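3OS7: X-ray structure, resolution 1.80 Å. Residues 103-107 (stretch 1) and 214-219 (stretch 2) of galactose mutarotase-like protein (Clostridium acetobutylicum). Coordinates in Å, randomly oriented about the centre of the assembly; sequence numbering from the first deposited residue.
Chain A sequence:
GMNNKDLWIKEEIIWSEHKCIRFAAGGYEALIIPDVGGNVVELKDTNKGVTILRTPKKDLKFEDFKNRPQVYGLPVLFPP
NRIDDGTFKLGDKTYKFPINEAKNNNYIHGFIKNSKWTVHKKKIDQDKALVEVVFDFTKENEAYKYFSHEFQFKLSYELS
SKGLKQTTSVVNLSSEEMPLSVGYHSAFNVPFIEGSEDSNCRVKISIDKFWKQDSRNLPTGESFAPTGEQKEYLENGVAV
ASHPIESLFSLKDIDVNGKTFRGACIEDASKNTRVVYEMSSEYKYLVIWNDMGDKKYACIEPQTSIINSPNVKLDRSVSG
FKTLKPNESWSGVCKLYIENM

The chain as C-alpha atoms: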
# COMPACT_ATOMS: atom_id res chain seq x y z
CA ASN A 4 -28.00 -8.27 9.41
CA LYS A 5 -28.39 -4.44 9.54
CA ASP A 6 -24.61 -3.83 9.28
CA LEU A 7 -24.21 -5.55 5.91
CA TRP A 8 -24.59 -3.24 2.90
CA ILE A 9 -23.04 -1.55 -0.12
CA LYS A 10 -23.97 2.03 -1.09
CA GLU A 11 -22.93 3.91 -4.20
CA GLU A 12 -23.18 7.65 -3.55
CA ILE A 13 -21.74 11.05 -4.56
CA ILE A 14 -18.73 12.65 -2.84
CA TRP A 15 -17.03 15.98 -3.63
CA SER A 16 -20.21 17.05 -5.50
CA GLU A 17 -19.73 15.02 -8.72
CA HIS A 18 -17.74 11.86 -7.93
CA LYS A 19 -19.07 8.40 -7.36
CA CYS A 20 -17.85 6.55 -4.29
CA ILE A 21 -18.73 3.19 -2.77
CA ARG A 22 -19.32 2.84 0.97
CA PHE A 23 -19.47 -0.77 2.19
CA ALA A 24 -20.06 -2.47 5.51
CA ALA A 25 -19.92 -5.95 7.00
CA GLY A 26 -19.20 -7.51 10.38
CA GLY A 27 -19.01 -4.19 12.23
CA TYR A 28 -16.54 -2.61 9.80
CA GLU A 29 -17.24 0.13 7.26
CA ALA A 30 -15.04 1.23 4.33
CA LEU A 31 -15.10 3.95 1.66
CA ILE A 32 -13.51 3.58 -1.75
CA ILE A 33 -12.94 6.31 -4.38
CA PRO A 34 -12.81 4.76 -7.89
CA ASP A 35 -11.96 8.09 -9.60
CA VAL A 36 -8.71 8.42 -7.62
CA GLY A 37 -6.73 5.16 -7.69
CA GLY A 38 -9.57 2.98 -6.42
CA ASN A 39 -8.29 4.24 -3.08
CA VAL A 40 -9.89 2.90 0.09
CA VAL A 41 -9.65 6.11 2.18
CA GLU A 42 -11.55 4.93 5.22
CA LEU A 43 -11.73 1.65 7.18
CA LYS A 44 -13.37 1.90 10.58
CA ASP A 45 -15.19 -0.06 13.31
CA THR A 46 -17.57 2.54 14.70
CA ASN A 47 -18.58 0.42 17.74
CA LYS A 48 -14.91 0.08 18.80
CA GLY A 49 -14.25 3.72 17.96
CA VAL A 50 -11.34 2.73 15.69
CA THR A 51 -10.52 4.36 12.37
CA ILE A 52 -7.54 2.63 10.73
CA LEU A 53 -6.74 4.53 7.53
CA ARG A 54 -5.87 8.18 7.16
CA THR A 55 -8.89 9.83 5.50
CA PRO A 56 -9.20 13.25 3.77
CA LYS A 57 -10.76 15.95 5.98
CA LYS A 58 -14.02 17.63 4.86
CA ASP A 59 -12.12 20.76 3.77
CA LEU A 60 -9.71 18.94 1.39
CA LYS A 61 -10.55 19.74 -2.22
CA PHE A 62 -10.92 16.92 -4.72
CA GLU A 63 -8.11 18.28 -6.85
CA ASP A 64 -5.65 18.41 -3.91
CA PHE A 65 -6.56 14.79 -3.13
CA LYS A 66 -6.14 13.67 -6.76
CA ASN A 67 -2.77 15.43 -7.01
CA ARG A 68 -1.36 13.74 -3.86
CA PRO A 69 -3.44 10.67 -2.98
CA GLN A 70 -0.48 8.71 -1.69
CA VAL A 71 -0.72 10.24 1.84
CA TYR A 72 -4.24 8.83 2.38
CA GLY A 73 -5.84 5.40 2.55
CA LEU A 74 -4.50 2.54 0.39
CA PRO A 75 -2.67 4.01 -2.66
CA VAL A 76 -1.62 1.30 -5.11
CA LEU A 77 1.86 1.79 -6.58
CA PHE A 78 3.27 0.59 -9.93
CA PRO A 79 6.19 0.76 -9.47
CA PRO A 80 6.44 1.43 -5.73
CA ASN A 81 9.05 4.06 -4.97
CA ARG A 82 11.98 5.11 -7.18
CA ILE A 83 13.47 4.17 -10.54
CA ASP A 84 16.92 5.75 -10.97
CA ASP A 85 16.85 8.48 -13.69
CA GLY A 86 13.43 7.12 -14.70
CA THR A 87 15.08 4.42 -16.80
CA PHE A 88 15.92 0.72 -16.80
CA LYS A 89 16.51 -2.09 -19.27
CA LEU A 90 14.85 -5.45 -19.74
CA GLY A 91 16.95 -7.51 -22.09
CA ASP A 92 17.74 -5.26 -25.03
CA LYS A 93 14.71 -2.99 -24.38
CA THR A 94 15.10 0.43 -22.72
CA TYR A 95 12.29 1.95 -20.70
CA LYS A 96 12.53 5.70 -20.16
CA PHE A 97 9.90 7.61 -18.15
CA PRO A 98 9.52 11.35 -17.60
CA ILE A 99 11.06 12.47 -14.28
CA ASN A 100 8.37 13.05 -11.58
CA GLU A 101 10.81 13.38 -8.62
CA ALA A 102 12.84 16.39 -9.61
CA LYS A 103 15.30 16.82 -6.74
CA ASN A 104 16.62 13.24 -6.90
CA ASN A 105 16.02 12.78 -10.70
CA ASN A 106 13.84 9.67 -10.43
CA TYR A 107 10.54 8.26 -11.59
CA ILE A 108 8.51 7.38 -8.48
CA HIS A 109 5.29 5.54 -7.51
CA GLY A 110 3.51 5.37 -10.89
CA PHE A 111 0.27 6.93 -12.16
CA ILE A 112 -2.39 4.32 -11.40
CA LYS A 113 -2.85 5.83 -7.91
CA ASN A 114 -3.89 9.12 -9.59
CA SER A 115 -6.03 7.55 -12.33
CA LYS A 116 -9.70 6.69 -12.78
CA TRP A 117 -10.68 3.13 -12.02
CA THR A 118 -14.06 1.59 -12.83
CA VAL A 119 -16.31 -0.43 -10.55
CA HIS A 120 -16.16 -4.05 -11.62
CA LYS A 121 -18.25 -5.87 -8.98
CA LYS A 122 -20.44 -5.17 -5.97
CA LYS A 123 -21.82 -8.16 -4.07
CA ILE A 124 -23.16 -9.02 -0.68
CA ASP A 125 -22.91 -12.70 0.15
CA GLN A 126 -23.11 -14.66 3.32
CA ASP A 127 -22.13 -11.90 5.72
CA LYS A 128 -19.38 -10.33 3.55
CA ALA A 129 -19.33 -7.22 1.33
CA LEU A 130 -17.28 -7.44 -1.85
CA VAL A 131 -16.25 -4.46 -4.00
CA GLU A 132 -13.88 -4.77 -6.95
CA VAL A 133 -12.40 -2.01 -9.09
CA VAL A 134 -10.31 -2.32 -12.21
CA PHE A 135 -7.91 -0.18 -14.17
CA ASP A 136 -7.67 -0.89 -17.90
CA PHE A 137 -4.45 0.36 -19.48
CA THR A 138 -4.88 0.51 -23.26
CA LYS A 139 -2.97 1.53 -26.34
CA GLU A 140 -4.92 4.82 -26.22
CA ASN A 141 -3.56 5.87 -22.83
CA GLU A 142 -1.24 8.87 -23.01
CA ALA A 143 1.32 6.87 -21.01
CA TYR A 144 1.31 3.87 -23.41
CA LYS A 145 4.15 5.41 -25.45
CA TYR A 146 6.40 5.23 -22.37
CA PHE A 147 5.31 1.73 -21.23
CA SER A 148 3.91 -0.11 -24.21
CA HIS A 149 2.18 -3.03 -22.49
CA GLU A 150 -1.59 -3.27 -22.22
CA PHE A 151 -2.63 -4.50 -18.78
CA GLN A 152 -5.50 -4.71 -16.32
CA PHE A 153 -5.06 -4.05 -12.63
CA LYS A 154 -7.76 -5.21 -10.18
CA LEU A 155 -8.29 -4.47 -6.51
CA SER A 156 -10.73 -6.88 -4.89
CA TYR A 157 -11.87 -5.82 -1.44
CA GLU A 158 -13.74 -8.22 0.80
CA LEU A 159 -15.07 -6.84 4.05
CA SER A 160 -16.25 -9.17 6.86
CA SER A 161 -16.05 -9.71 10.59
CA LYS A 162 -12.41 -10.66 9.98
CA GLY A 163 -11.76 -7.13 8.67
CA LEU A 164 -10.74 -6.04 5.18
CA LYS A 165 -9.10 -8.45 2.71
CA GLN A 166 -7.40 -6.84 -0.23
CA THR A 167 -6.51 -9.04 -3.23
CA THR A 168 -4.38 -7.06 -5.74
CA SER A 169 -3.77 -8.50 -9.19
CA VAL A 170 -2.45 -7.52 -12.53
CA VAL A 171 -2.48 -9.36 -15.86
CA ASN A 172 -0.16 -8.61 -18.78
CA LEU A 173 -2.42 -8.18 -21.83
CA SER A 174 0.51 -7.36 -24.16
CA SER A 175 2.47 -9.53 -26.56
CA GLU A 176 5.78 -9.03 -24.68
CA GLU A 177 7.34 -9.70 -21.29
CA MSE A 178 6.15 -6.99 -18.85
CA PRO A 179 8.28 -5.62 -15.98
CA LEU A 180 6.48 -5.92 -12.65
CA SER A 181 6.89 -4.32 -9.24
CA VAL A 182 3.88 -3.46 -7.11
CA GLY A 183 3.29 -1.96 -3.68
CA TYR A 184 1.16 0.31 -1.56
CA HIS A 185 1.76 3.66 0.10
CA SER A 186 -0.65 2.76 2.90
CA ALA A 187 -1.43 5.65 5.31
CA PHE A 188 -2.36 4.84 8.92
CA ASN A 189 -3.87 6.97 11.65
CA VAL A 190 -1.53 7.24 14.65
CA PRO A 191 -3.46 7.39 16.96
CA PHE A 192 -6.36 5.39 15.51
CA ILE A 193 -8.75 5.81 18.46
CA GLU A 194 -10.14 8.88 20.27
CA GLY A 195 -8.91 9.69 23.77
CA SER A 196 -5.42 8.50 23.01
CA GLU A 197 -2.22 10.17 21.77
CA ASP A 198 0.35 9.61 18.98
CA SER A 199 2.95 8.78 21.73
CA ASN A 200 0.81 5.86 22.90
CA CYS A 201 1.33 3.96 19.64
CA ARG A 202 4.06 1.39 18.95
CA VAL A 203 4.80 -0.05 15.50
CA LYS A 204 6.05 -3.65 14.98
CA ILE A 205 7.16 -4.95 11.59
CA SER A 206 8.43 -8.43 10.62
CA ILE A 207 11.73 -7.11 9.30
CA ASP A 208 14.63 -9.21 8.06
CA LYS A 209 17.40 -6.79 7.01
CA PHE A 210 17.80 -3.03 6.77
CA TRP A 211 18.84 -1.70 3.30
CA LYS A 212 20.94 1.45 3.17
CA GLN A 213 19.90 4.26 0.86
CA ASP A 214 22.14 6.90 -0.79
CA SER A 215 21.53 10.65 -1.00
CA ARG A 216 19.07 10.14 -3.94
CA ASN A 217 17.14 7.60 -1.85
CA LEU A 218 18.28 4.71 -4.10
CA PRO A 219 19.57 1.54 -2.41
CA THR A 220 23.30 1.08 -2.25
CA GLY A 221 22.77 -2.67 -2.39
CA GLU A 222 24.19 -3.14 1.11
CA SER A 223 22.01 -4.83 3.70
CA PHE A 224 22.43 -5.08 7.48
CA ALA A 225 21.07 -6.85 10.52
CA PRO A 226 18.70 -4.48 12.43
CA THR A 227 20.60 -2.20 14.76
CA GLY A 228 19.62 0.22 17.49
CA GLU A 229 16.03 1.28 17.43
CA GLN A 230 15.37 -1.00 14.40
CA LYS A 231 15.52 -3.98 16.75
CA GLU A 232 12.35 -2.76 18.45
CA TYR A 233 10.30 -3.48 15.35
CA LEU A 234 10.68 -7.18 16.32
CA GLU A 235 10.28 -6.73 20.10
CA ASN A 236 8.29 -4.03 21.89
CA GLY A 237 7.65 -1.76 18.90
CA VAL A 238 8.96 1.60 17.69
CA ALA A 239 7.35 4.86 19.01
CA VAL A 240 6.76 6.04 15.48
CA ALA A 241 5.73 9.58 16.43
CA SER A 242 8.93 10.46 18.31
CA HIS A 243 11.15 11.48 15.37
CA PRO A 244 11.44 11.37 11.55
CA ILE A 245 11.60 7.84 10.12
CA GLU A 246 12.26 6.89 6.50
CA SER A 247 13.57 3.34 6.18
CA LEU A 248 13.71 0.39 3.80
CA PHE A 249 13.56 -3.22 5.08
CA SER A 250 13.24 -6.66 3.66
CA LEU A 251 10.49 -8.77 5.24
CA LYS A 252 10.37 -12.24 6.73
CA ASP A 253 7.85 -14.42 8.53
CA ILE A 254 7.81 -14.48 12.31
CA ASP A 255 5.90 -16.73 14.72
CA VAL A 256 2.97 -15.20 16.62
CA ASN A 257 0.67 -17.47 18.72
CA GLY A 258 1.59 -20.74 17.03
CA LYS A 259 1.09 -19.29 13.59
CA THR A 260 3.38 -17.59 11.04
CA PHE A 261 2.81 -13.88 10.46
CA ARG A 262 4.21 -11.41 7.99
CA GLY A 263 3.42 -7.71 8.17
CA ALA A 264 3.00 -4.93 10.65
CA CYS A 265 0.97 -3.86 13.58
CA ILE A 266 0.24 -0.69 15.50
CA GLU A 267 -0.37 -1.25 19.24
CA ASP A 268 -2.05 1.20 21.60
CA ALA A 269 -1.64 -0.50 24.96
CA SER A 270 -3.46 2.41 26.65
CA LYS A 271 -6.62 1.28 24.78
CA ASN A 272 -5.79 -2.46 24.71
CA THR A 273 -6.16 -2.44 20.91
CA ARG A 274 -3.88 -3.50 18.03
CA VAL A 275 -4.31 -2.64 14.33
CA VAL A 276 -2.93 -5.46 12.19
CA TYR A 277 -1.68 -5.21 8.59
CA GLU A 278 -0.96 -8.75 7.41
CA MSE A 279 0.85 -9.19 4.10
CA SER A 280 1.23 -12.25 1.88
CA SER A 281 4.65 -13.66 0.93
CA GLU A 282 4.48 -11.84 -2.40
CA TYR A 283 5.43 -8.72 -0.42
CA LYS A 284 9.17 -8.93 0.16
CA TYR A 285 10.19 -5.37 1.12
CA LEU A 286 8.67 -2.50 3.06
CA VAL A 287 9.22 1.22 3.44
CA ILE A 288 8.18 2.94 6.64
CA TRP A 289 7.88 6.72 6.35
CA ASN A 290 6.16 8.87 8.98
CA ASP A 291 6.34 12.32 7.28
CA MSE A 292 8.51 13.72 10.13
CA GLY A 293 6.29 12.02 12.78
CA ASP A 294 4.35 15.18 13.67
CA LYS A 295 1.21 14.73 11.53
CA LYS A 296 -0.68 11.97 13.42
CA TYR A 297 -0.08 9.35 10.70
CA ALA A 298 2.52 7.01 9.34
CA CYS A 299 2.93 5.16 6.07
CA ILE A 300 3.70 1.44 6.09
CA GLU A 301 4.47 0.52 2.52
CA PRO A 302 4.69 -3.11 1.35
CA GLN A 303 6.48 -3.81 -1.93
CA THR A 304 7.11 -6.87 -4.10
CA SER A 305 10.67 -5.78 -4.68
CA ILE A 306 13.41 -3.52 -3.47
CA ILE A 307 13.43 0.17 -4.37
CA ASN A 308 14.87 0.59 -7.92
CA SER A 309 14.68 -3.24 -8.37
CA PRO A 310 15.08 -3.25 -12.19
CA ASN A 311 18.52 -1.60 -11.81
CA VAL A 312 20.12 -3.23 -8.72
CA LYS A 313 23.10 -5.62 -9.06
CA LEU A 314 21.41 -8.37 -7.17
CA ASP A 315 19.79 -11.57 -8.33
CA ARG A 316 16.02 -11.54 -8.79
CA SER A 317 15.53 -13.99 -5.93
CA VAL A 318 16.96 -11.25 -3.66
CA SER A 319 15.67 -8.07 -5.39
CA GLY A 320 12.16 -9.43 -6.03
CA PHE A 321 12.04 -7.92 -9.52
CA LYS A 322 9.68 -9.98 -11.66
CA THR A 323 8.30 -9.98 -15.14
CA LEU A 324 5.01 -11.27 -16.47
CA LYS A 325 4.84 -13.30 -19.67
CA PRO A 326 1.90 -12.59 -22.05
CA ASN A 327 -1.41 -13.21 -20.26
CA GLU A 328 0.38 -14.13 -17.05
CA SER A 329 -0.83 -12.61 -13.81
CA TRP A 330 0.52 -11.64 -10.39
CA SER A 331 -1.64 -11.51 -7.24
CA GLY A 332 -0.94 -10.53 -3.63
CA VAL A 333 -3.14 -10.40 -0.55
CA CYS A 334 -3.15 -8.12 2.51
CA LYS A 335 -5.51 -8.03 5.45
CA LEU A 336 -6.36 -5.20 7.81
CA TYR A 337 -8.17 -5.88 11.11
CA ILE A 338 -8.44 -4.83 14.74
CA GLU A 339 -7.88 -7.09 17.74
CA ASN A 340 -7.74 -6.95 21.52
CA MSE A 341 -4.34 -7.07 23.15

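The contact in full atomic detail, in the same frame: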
# COMPACT_ATOMS: atom_id res chain seq x y z
N LYS A 103 14.13 16.59 -7.58
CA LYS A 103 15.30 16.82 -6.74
C LYS A 103 16.28 15.65 -6.84
O LYS A 103 17.47 15.84 -7.02
CB LYS A 103 14.86 17.10 -5.28
CG LYS A 103 15.92 16.95 -4.17
CD LYS A 103 15.28 17.22 -2.79
CE LYS A 103 15.88 16.37 -1.67
NZ LYS A 103 17.27 16.72 -1.31
N ASN A 104 15.76 14.43 -6.82
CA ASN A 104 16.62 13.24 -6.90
C ASN A 104 16.70 12.58 -8.31
O ASN A 104 17.33 11.52 -8.48
CB ASN A 104 16.15 12.22 -5.85
CG ASN A 104 16.36 12.70 -4.43
OD1 ASN A 104 17.39 13.29 -4.13
ND2 ASN A 104 15.41 12.42 -3.56
N ASN A 105 16.09 13.23 -9.31
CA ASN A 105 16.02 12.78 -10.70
C ASN A 105 15.58 11.32 -10.85
O ASN A 105 16.31 10.50 -11.39
CB ASN A 105 17.35 13.04 -11.42
CG ASN A 105 17.19 13.13 -12.91
OD1 ASN A 105 16.47 14.01 -13.42
ND2 ASN A 105 17.84 12.23 -13.63
N ASN A 106 14.39 11.02 -10.35
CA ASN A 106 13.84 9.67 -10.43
C ASN A 106 12.43 9.69 -10.99
O ASN A 106 11.77 10.73 -11.01
CB ASN A 106 13.81 9.07 -9.03
CG ASN A 106 15.18 8.84 -8.45
OD1 ASN A 106 16.12 8.40 -9.15
ND2 ASN A 106 15.32 9.12 -7.16
N TYR A 107 11.96 8.52 -11.44
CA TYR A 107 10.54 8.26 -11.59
C TYR A 107 10.09 7.55 -10.33
O TYR A 107 10.75 6.61 -9.88
CB TYR A 107 10.21 7.43 -12.84
CG TYR A 107 8.72 7.31 -13.04
CD1 TYR A 107 7.98 8.36 -13.54
CD2 TYR A 107 8.04 6.16 -12.65
CE1 TYR A 107 6.63 8.28 -13.69
CE2 TYR A 107 6.66 6.08 -12.78
CZ TYR A 107 5.96 7.15 -13.30
OH TYR A 107 4.60 7.10 -13.44
N ASP A 214 21.20 5.81 -0.49
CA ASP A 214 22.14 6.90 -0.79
C ASP A 214 21.41 8.25 -0.74
O ASP A 214 20.25 8.33 -0.34
CB ASP A 214 22.91 6.66 -2.12
CG ASP A 214 22.04 6.73 -3.39
OD1 ASP A 214 20.89 7.20 -3.36
OD2 ASP A 214 22.55 6.29 -4.47
N SER A 215 22.09 9.31 -1.15
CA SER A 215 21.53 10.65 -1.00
C SER A 215 20.39 10.92 -2.01
O SER A 215 19.66 11.89 -1.83
CB SER A 215 22.63 11.69 -1.16
OG SER A 215 23.12 11.64 -2.48
N ARG A 216 20.24 10.07 -3.03
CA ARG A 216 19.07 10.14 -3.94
C ARG A 216 17.95 9.17 -3.55
O ARG A 216 16.99 8.98 -4.28
CB ARG A 216 19.53 9.90 -5.37
CG ARG A 216 20.40 11.03 -5.90
CD ARG A 216 20.97 10.72 -7.26
NE ARG A 216 19.90 10.51 -8.22
CZ ARG A 216 19.95 9.70 -9.27
NH1 ARG A 216 21.03 8.97 -9.53
NH2 ARG A 216 18.90 9.62 -10.08
N ASN A 217 18.07 8.58 -2.36
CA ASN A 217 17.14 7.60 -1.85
C ASN A 217 17.06 6.28 -2.63
O ASN A 217 16.10 5.55 -2.49
CB ASN A 217 15.75 8.21 -1.60
CG ASN A 217 15.75 9.17 -0.42
OD1 ASN A 217 16.56 9.05 0.49
ND2 ASN A 217 14.84 10.12 -0.42
N LEU A 218 18.12 5.98 -3.38
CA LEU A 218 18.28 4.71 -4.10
C LEU A 218 19.10 3.76 -3.21
O LEU A 218 20.02 4.20 -2.52
CB LEU A 218 19.00 4.94 -5.42
CG LEU A 218 18.29 5.93 -6.35
CD1 LEU A 218 19.24 6.40 -7.49
CD2 LEU A 218 17.05 5.32 -6.88
N PRO A 219 18.77 2.46 -3.23
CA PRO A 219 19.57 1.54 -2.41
C PRO A 219 20.99 1.46 -2.87
O PRO A 219 21.27 1.47 -4.09
CB PRO A 219 18.91 0.18 -2.62
CG PRO A 219 17.60 0.47 -3.26
CD PRO A 219 17.69 1.77 -3.94

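How do the two backbones meet? Neither stretch is regular over most of its length: Lys103 to Asn105 are loop or turn, with a strand starting at Asn106, and the second stretch folds into a type I beta turn from Asp214 to Asn217. The turn is closed by a hydrogen bond from Asn217 N to Asp214 O (3.0 Å), and a second one, from Asp214 N to Leu218 O (2.8 Å), ties its base. By CA position the two stretches are nearest at Asn104 and Arg216, whose CA atoms lie 4.9 Å apart. Asn105 and Asn217, which follow the two residues of closest approach, both have positive phi, at 49° and 64°, and the CA trace turns sharply at each.

What keeps the turn in shape? The side chain of Asp214, with chi1 at 68° (p), folds back over its own loop. Its OD1 accepts hydrogen bonds from Arg216 N and from Leu218 N, both at 3.0 Å. One carboxylate oxygen thus gathers two backbone amides that the turn's own backbone bonds leave free, and it does so without touching the first stretch.

How does Arg216 hold the first stretch? Its CA-to-CB bond points sideways, but the long side chain, with chi1 at m, chi2 at t and chi3 at p, carries the guanidinium to the backbone carbonyls. Asn104 O receives two hydrogen bonds, from Arg216 NE at 2.8 Å and from Arg216 NH2 at 2.9 Å, so NE and NH2 grip a single oxygen like a fork. The same NH2 makes a weak hydrogen bond to Asn105 O at 3.0 Å, where the N-H...acceptor angle is only 125°. Both carbonyls lie at the guanidinium edge, near its plane, where the N-H groups point. Because the acceptors are main-chain atoms, these bonds read the path of the backbone rather than the identity of the asparagine side chains.

What do the asparagine side chains add? The CA-to-CB bonds of Asn104 and Asn106 both point toward the second stretch, and both residues are buried, with nearly the same rotamer, chi1 at -66° (m). Asn106 ND2 returns a weak hydrogen bond to Arg216 O at 3.3 Å, so Arg216 is engaged through its backbone as well as its guanidinium. Asn104 packs beside it, CB to CB of Arg216 at 4.1 Å. Leu218 supplies a nonpolar neighbour, its CD2 lying 3.9 Å from Asn106 OD1.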